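Local coordinates for biotin transporter BioY (Lactococcus lactis subsp. cremoris, PDB 4DVE), which binds biotin in the membrane and probably works as the S component of an energy-coupling factor (ECF) ABC transporter, at residues Phe43-Ile48 against Ile149-Gln154; Ile55-Gly60 against Val182-Leu187. All coordinates share one frame; numbering follows the deposited sequence.

Contact 1: residues Phe43-Ile48 against Ile149-Gln154. With BTN (biotin), chain D.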
ATOM      1  N   PHE A  43       0.477   0.951  23.340  1.00 65.91           N
ATOM      2  CA  PHE A  43      -0.616   1.851  23.654  1.00 70.85           C
ATOM      3  C   PHE A  43      -1.838   1.771  22.751  1.00 62.87           C
ATOM      4  O   PHE A  43      -2.895   2.285  23.127  1.00 61.24           O
ATOM      5  CB  PHE A  43      -0.122   3.300  23.700  1.00 77.98           C
ATOM      6  CG  PHE A  43       1.196   3.522  23.028  1.00 78.88           C
ATOM      7  CD1 PHE A  43       1.255   3.956  21.727  1.00 75.50           C
ATOM      8  CD2 PHE A  43       2.386   3.319  23.724  1.00 85.80           C
ATOM      9  CE1 PHE A  43       2.477   4.172  21.117  1.00 77.71           C
ATOM     10  CE2 PHE A  43       3.611   3.531  23.115  1.00 85.89           C
ATOM     11  CZ  PHE A  43       3.655   3.957  21.810  1.00 80.02           C
ATOM     12  N   ILE A  44      -1.698   1.161  21.572  1.00 54.85           N
ATOM     13  CA  ILE A  44      -2.866   0.889  20.728  1.00 47.91           C
ATOM     14  C   ILE A  44      -2.799  -0.543  20.216  1.00 44.50           C
ATOM     15  O   ILE A  44      -1.742  -1.162  20.182  1.00 43.03           O
ATOM     16  CB  ILE A  44      -3.022   1.942  19.599  1.00 47.79           C
ATOM     17  CG1 ILE A  44      -1.733   2.052  18.763  1.00 44.47           C
ATOM     18  CG2 ILE A  44      -3.417   3.291  20.209  1.00 44.30           C
ATOM     19  CD1 ILE A  44      -1.861   2.910  17.515  1.00 43.67           C
ATOM     20  N   PRO A  45      -3.944  -1.108  19.858  1.00 43.03           N
ATOM     21  CA  PRO A  45      -3.920  -2.487  19.418  1.00 41.21           C
ATOM     22  C   PRO A  45      -3.648  -2.633  17.901  1.00 40.33           C
ATOM     23  O   PRO A  45      -4.362  -3.366  17.233  1.00 40.73           O
ATOM     24  CB  PRO A  45      -5.327  -2.968  19.794  1.00 43.49           C
ATOM     25  CG  PRO A  45      -6.182  -1.752  19.608  1.00 43.16           C
ATOM     26  CD  PRO A  45      -5.317  -0.591  20.014  1.00 44.28           C
ATOM     27  N   VAL A  46      -2.642  -1.918  17.386  1.00 37.10           N
ATOM     28  CA  VAL A  46      -2.236  -1.961  15.978  1.00 37.37           C
ATOM     29  C   VAL A  46      -0.718  -2.163  15.972  1.00 35.06           C
ATOM     30  O   VAL A  46       0.009  -1.378  16.577  1.00 35.48           O
ATOM     31  CB  VAL A  46      -2.604  -0.646  15.234  1.00 35.94           C
ATOM     32  CG1 VAL A  46      -2.110  -0.634  13.784  1.00 34.31           C
ATOM     33  CG2 VAL A  46      -4.097  -0.412  15.300  1.00 36.62           C
ATOM     34  N   PRO A  47      -0.243  -3.217  15.301  1.00 35.20           N
ATOM     35  CA  PRO A  47       1.185  -3.495  15.245  1.00 36.65           C
ATOM     36  C   PRO A  47       1.963  -2.727  14.164  1.00 34.02           C
ATOM     37  O   PRO A  47       1.399  -2.254  13.154  1.00 32.15           O
ATOM     38  CB  PRO A  47       1.216  -5.004  14.935  1.00 37.38           C
ATOM     39  CG  PRO A  47       0.043  -5.212  14.057  1.00 35.97           C
ATOM     40  CD  PRO A  47      -1.025  -4.285  14.632  1.00 35.87           C
ATOM     41  N   ILE A  48       3.269  -2.647  14.354  1.00 33.95           N
ATOM     42  CA  ILE A  48       4.152  -2.258  13.267  1.00 33.81           C
ATOM     43  C   ILE A  48       4.270  -3.491  12.348  1.00 35.12           C
ATOM     44  O   ILE A  48       4.430  -4.640  12.825  1.00 34.12           O
ATOM     45  CB  ILE A  48       5.528  -1.847  13.797  1.00 35.50           C
ATOM     46  CG1 ILE A  48       5.422  -0.581  14.691  1.00 36.58           C
ATOM     47  CG2 ILE A  48       6.534  -1.689  12.656  1.00 33.78           C
ATOM     48  CD1 ILE A  48       6.688  -0.283  15.511  1.00 38.57           C
ATOM     49  N   ILE A 149      -8.388   7.476  12.560  1.00 35.08           N
ATOM     50  CA  ILE A 149      -9.786   7.861  12.764  1.00 36.86           C
ATOM     51  C   ILE A 149     -10.662   6.648  13.019  1.00 37.13           C
ATOM     52  O   ILE A 149     -11.498   6.619  13.956  1.00 36.60           O
ATOM     53  CB  ILE A 149     -10.308   8.694  11.586  1.00 41.14           C
ATOM     54  CG1 ILE A 149      -9.596  10.038  11.559  1.00 42.91           C
ATOM     55  CG2 ILE A 149     -11.816   8.960  11.675  1.00 41.74           C
ATOM     56  CD1 ILE A 149      -9.803  10.736  10.232  1.00 49.38           C
ATOM     57  N   TRP A 150     -10.479   5.632  12.202  1.00 34.59           N
ATOM     58  CA  TRP A 150     -11.223   4.398  12.364  1.00 36.88           C
ATOM     59  C   TRP A 150     -10.968   3.766  13.712  1.00 35.69           C
ATOM     60  O   TRP A 150     -11.903   3.383  14.414  1.00 34.57           O
ATOM     61  CB  TRP A 150     -10.837   3.436  11.274  1.00 38.54           C
ATOM     62  CG  TRP A 150     -11.520   2.111  11.351  1.00 41.63           C
ATOM     63  CD1 TRP A 150     -11.262   1.051  12.211  1.00 42.52           C
ATOM     64  CD2 TRP A 150     -12.550   1.627  10.455  1.00 50.86           C
ATOM     65  NE1 TRP A 150     -12.088  -0.007  11.955  1.00 43.77           N
ATOM     66  CE2 TRP A 150     -12.877   0.269  10.896  1.00 51.07           C
ATOM     67  CE3 TRP A 150     -13.212   2.158   9.349  1.00 53.58           C
ATOM     68  CZ2 TRP A 150     -13.832  -0.503  10.242  1.00 56.88           C
ATOM     69  CZ3 TRP A 150     -14.176   1.370   8.700  1.00 56.98           C
ATOM     70  CH2 TRP A 150     -14.481   0.073   9.140  1.00 56.95           C
ATOM     71  N   LEU A 151      -9.696   3.683  14.083  1.00 33.47           N
ATOM     72  CA  LEU A 151      -9.304   3.184  15.384  1.00 35.01           C
ATOM     73  C   LEU A 151     -10.012   3.894  16.543  1.00 35.24           C
ATOM     74  O   LEU A 151     -10.524   3.244  17.446  1.00 35.94           O
ATOM     75  CB  LEU A 151      -7.789   3.283  15.549  1.00 33.02           C
ATOM     76  CG  LEU A 151      -7.223   2.846  16.897  1.00 34.46           C
ATOM     77  CD1 LEU A 151      -7.473   1.356  17.180  1.00 33.52           C
ATOM     78  CD2 LEU A 151      -5.755   3.260  16.960  1.00 32.56           C
ATOM     79  N   SER A 152     -10.012   5.220  16.506  1.00 35.42           N
ATOM     80  CA  SER A 152     -10.683   6.044  17.501  1.00 38.87           C
ATOM     81  C   SER A 152     -12.145   5.613  17.668  1.00 39.45           C
ATOM     82  O   SER A 152     -12.625   5.381  18.781  1.00 41.00           O
ATOM     83  CB  SER A 152     -10.614   7.519  17.078  1.00 38.43           C
ATOM     84  OG  SER A 152     -11.254   8.324  18.035  1.00 43.74           O
ATOM     85  N   PHE A 153     -12.836   5.476  16.547  1.00 41.27           N
ATOM     86  CA  PHE A 153     -14.236   5.066  16.574  1.00 46.57           C
ATOM     87  C   PHE A 153     -14.391   3.622  17.001  1.00 43.73           C
ATOM     88  O   PHE A 153     -15.189   3.335  17.850  1.00 43.75           O
ATOM     89  CB  PHE A 153     -14.935   5.314  15.225  1.00 50.76           C
ATOM     90  CG  PHE A 153     -15.374   6.741  15.029  1.00 57.71           C
ATOM     91  CD1 PHE A 153     -16.554   7.206  15.612  1.00 64.67           C
ATOM     92  CD2 PHE A 153     -14.623   7.623  14.263  1.00 62.26           C
ATOM     93  CE1 PHE A 153     -16.958   8.523  15.435  1.00 67.71           C
ATOM     94  CE2 PHE A 153     -15.023   8.940  14.082  1.00 64.01           C
ATOM     95  CZ  PHE A 153     -16.191   9.387  14.666  1.00 66.86           C
ATOM     96  N   GLN A 154     -13.641   2.688  16.444  1.00 42.55           N
ATOM     97  CA  GLN A 154     -13.972   1.287  16.773  1.00 44.38           C
ATOM     98  C   GLN A 154     -13.458   0.816  18.131  1.00 41.99           C
ATOM     99  O   GLN A 154     -14.024  -0.088  18.697  1.00 41.95           O
ATOM    100  CB  GLN A 154     -13.671   0.300  15.627  1.00 46.82           C
ATOM    101  CG  GLN A 154     -12.331  -0.352  15.620  1.00 48.90           C
ATOM    102  CD  GLN A 154     -12.112  -1.410  16.676  1.00 46.12           C
ATOM    103  OE1 GLN A 154     -12.847  -2.381  16.817  1.00 50.40           O
ATOM    104  NE2 GLN A 154     -11.054  -1.247  17.378  1.00 45.11           N
TER
HETATM  105  C11 BTN D 201      -3.759  -5.767   9.541  1.00 46.68           C
HETATM  106  O11 BTN D 201      -3.033  -6.675   9.075  1.00 51.06           O
HETATM  107  O12 BTN D 201      -4.722  -6.056  10.264  1.00 50.93           O
HETATM  108  C10 BTN D 201      -3.494  -4.285   9.215  1.00 39.01           C
HETATM  109  C9  BTN D 201      -2.412  -3.656  10.095  1.00 35.45           C
HETATM  110  C8  BTN D 201      -2.246  -2.154   9.761  1.00 32.37           C
HETATM  111  C7  BTN D 201      -0.974  -1.578  10.402  1.00 30.76           C
HETATM  112  C2  BTN D 201      -0.756  -0.114  10.066  1.00 31.08           C
HETATM  113  S1  BTN D 201      -0.381   0.099   8.317  0.99 30.51           S
HETATM  114  C6  BTN D 201       0.280   1.722   8.625  1.00 29.89           C
HETATM  115  C5  BTN D 201       0.970   1.698  10.012  1.00 28.81           C
HETATM  116  N1  BTN D 201       2.361   1.346   9.889  1.00 28.24           N
HETATM  117  C3  BTN D 201       2.653   0.178  10.454  1.00 30.27           C
HETATM  118  O3  BTN D 201       3.770  -0.341  10.493  1.00 31.45           O
HETATM  119  N2  BTN D 201       1.526  -0.323  10.989  1.00 29.37           N
HETATM  120  C4  BTN D 201       0.386   0.544  10.829  1.00 27.64           C

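Contact 2: residues Ile55-Gly60 against Val182-Leu187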
ATOM      1  N   ILE A  55       1.781  -2.250  -0.661  1.00 30.06           N
ATOM      2  CA  ILE A  55       0.671  -1.416  -1.041  1.00 31.36           C
ATOM      3  C   ILE A  55       1.192  -0.127  -1.673  1.00 30.98           C
ATOM      4  O   ILE A  55       0.642   0.341  -2.655  1.00 31.33           O
ATOM      5  CB  ILE A  55      -0.233  -1.033   0.159  1.00 31.09           C
ATOM      6  CG1 ILE A  55      -0.717  -2.282   0.920  1.00 33.00           C
ATOM      7  CG2 ILE A  55      -1.420  -0.195  -0.325  1.00 28.57           C
ATOM      8  CD1 ILE A  55      -1.412  -3.317   0.050  1.00 32.46           C
HETATM    9  N   MSE A  56       2.274   0.408  -1.118  1.00 31.20           N
HETATM   10  CA  MSE A  56       2.872   1.641  -1.607  1.00 32.00           C
HETATM   11  C   MSE A  56       3.482   1.483  -2.973  1.00 33.17           C
HETATM   12  O   MSE A  56       3.438   2.420  -3.791  1.00 34.11           O
HETATM   13  CB  MSE A  56       3.999   2.116  -0.683  1.00 32.50           C
HETATM   14  CG  MSE A  56       3.487   2.581   0.649  1.00 34.25           C
HETATM   15 SE   MSE A  56       4.990   3.196   1.779  0.82 32.36          SE
HETATM   16  CE  MSE A  56       4.255   2.693   3.541  1.00 32.20           C
HETATM   17  N   MSE A  57       4.093   0.328  -3.223  1.00 32.46           N
HETATM   18  CA  MSE A  57       4.782   0.068  -4.491  1.00 33.18           C
HETATM   19  C   MSE A  57       3.887  -0.186  -5.688  1.00 34.10           C
HETATM   20  O   MSE A  57       4.295   0.075  -6.834  1.00 34.22           O
HETATM   21  CB  MSE A  57       5.637  -1.187  -4.330  1.00 35.24           C
HETATM   22  CG  MSE A  57       6.834  -0.971  -3.406  1.00 38.02           C
HETATM   23 SE   MSE A  57       7.604  -2.719  -2.876  0.68 39.92          SE
HETATM   24  CE  MSE A  57       7.901  -3.388  -4.710  1.00 48.00           C
ATOM     25  N   ALA A  58       2.689  -0.721  -5.442  1.00 32.90           N
ATOM     26  CA  ALA A  58       1.783  -1.202  -6.497  1.00 32.95           C
ATOM     27  C   ALA A  58       1.429  -0.137  -7.541  1.00 34.32           C
ATOM     28  O   ALA A  58       1.494  -0.400  -8.753  1.00 30.85           O
ATOM     29  CB  ALA A  58       0.508  -1.779  -5.872  1.00 29.88           C
ATOM     30  N   GLY A  59       1.018   1.040  -7.073  1.00 31.77           N
ATOM     31  CA  GLY A  59       0.673   2.167  -7.968  1.00 32.11           C
ATOM     32  C   GLY A  59       1.843   2.768  -8.737  1.00 33.12           C
ATOM     33  O   GLY A  59       1.676   3.251  -9.860  1.00 32.65           O
ATOM     34  N   GLY A  60       3.040   2.739  -8.150  1.00 35.68           N
ATOM     35  CA  GLY A  60       4.227   3.254  -8.813  1.00 35.05           C
ATOM     36  C   GLY A  60       4.777   2.318  -9.875  1.00 35.43           C
ATOM     37  O   GLY A  60       5.561   2.744 -10.737  1.00 34.20           O
ATOM     38  N   VAL A 182      13.131   3.900  -4.209  1.00 45.60           N
ATOM     39  CA  VAL A 182      14.374   3.287  -4.706  1.00 47.64           C
ATOM     40  C   VAL A 182      14.086   2.021  -5.535  1.00 46.95           C
ATOM     41  O   VAL A 182      14.549   1.891  -6.678  1.00 44.52           O
ATOM     42  CB  VAL A 182      15.344   2.914  -3.552  1.00 49.68           C
ATOM     43  CG1 VAL A 182      16.560   2.177  -4.100  1.00 53.72           C
ATOM     44  CG2 VAL A 182      15.788   4.163  -2.781  1.00 49.80           C
ATOM     45  N   ILE A 183      13.317   1.097  -4.962  1.00 45.95           N
ATOM     46  CA  ILE A 183      12.986  -0.162  -5.633  1.00 45.62           C
ATOM     47  C   ILE A 183      12.193   0.047  -6.938  1.00 44.63           C
ATOM     48  O   ILE A 183      12.587  -0.482  -8.004  1.00 43.98           O
ATOM     49  CB  ILE A 183      12.254  -1.125  -4.699  1.00 46.37           C
ATOM     50  CG1 ILE A 183      13.205  -1.630  -3.605  1.00 51.22           C
ATOM     51  CG2 ILE A 183      11.689  -2.329  -5.444  1.00 45.23           C
ATOM     52  CD1 ILE A 183      12.450  -2.265  -2.436  1.00 49.30           C
ATOM     53  N   VAL A 184      11.120   0.840  -6.884  1.00 41.93           N
ATOM     54  CA  VAL A 184      10.302   1.007  -8.075  1.00 42.83           C
ATOM     55  C   VAL A 184      11.020   1.770  -9.194  1.00 44.89           C
ATOM     56  O   VAL A 184      10.864   1.390 -10.362  1.00 42.98           O
ATOM     57  CB  VAL A 184       8.866   1.549  -7.848  1.00 42.68           C
ATOM     58  CG1 VAL A 184       8.211   0.907  -6.632  1.00 41.18           C
ATOM     59  CG2 VAL A 184       8.852   3.047  -7.792  1.00 49.37           C
ATOM     60  N   ARG A 185      11.801   2.803  -8.864  1.00 46.97           N
ATOM     61  CA  ARG A 185      12.525   3.565  -9.905  1.00 50.66           C
ATOM     62  C   ARG A 185      13.545   2.654 -10.608  1.00 53.39           C
ATOM     63  O   ARG A 185      13.687   2.713 -11.830  1.00 56.48           O
ATOM     64  CB  ARG A 185      13.260   4.820  -9.389  1.00 51.38           C
ATOM     65  CG  ARG A 185      12.531   5.759  -8.457  1.00 54.16           C
ATOM     66  CD  ARG A 185      11.878   7.000  -9.024  1.00 51.58           C
ATOM     67  NE  ARG A 185      12.722   7.768  -9.884  1.00 53.19           N
ATOM     68  CZ  ARG A 185      12.294   8.768 -10.643  1.00 52.66           C
ATOM     69  NH1 ARG A 185      11.021   9.174 -10.621  1.00 48.68           N
ATOM     70  NH2 ARG A 185      13.154   9.373 -11.434  1.00 57.15           N
ATOM     71  N   ARG A 186      14.252   1.820  -9.841  1.00 53.42           N
ATOM     72  CA  ARG A 186      15.112   0.780 -10.425  1.00 56.12           C
ATOM     73  C   ARG A 186      14.363  -0.192 -11.338  1.00 52.71           C
ATOM     74  O   ARG A 186      14.801  -0.453 -12.466  1.00 52.55           O
ATOM     75  CB  ARG A 186      15.844  -0.039  -9.357  1.00 61.09           C
ATOM     76  CG  ARG A 186      17.259   0.417  -9.098  1.00 71.26           C
ATOM     77  CD  ARG A 186      17.808  -0.196  -7.820  1.00 78.66           C
ATOM     78  NE  ARG A 186      18.868   0.630  -7.237  1.00 84.84           N
ATOM     79  CZ  ARG A 186      19.444   0.407  -6.058  1.00 88.12           C
ATOM     80  NH1 ARG A 186      19.069  -0.624  -5.298  1.00 87.39           N
ATOM     81  NH2 ARG A 186      20.404   1.230  -5.635  1.00 91.79           N
ATOM     82  N   LEU A 187      13.274  -0.765 -10.847  1.00 48.52           N
ATOM     83  CA  LEU A 187      12.469  -1.667 -11.669  1.00 48.95           C
ATOM     84  C   LEU A 187      11.977  -1.015 -12.963  1.00 50.62           C
ATOM     85  O   LEU A 187      11.904  -1.683 -13.986  1.00 50.06           O
ATOM     86  CB  LEU A 187      11.295  -2.253 -10.909  1.00 46.57           C
ATOM     87  CG  LEU A 187      11.664  -3.292  -9.854  1.00 48.08           C
ATOM     88  CD1 LEU A 187      10.388  -3.678  -9.111  1.00 42.99           C
ATOM     89  CD2 LEU A 187      12.377  -4.529 -10.424  1.00 47.46           C
TER

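Contact 1: residues Phe43-Ile48 against Ile149-Gln154
Leu151 projects from helix 128-155 and sets its two methyl groups against three consecutive residues of the loop 43-48. This loop is part of the biotin site of a membrane-embedded S component. It turns sharply at Pro45, the centre of an inverse gamma turn, with a weak hydrogen bond from Val46 N to Ile44 O. The side chains of Ile44 and Val46 start toward the helix, and the Pro45 ring lies beside them.

The two branches of Leu151 divide the work. Leu151 CD2 is 3.9 Å from Ile44 CD1 and 4.0 Å from Ile44 CG2. The isoleucine places CG1 between its backbone N and carbonyl carbon (chi1 55°), and this first torsion leaves CG2 beside the backbone N. Both of its branches therefore reach the same leucine methyl. CD1 of Leu151 sits against the CG-CD side of the proline ring, 4.1 Å from both Pro45 CG and Pro45 CD, and lies 4.2 Å from Val46 CG2. The contact is purely apolar. Ser162 of helix 159-165 and Pro98 also pack on Leu151.

Val46 faces two ways. While CG2 turns to the leucine, Val46 CG1 is anti to the backbone N (chi1 176°) and rests on the ligand, 3.7 Å from biotin C7. Phe169 and Tyr102 touch the same valine. Helix 128-155 is thus one layer behind the ligand here, with the loop between them. Biotin is hydrogen-bonded to Ser99 OG, Ile49 N and Asp173 OD1. Within the loop, Pro47 O accepts a hydrogen bond from biotin N2 at 2.9 Å, with an N-H...O angle of 149°.

Contact 2: residues Ile55-Gly60 against Val182-Leu187
Helices 55-60 and 182-187 run in roughly the same direction, their axes 9.8 Å apart at closest approach and crossing at -29°. The backbones come nearest at Gly60 and Val184, whose CA atoms are 6.5 Å apart.

Met57, a selenomethionine in this crystal, reaches across with most of its chain. Its root lies against Val184: Met57 CG is 4.0 Å from Val184 CG1, and CB is equally close to that methyl. A turn about the CG-SE bond (chi3 55°) carries Met57 CE over to Ile183 CG2 at 4.0 Å. One side chain therefore touches two successive residues of the partner helix. Phe29 of helix 13-33 and Thr180 also pack on Met57.

The two methyls of Val184 have different neighbours. CG1 sits beside its own backbone N (chi1 -42°) and takes the methionine. Val184 CG2 lies near the glycine backbone, 4.4 Å from Gly60 O. Gly60 O also accepts a hydrogen bond from Arg188, farther along helix 170-189, so a polar link flanks the apolar patch. Leu61 touches both Val184 and Leu187.

On another face of helix 182-187, Arg185 forms a salt bridge with Glu131 of helix 128-155 and bonds to the carbonyls of Ile122 and Ser125. Glu131 also touches Val184. Met57 is about 14 Å from the bound biotin, measured from its side chain, and the contact is structural packing. It is a parallel-running, inclined helix pair within the membrane-embedded helical bundle of an S component.

From the N terminus, helix 13-33 leads into the loop 43-48, the first half of contact 1. Helix 52-80 begins soon after and carries 55-60, the first half of contact 2. The chain then passes through helix 100-119 to helix 128-155, where 149-154 closes contact 1. Helix 159-165 comes next, and 182-187 on helix 170-189 closes contact 2. The two closures therefore cross rather than nest. Their centres are about 27 Å apart, on opposite sides of the chain's centre, and they do not touch. Contact 1 joins the biotin-binding loop to helix 128-155. Contact 2 joins helix 52-80 to helix 170-189.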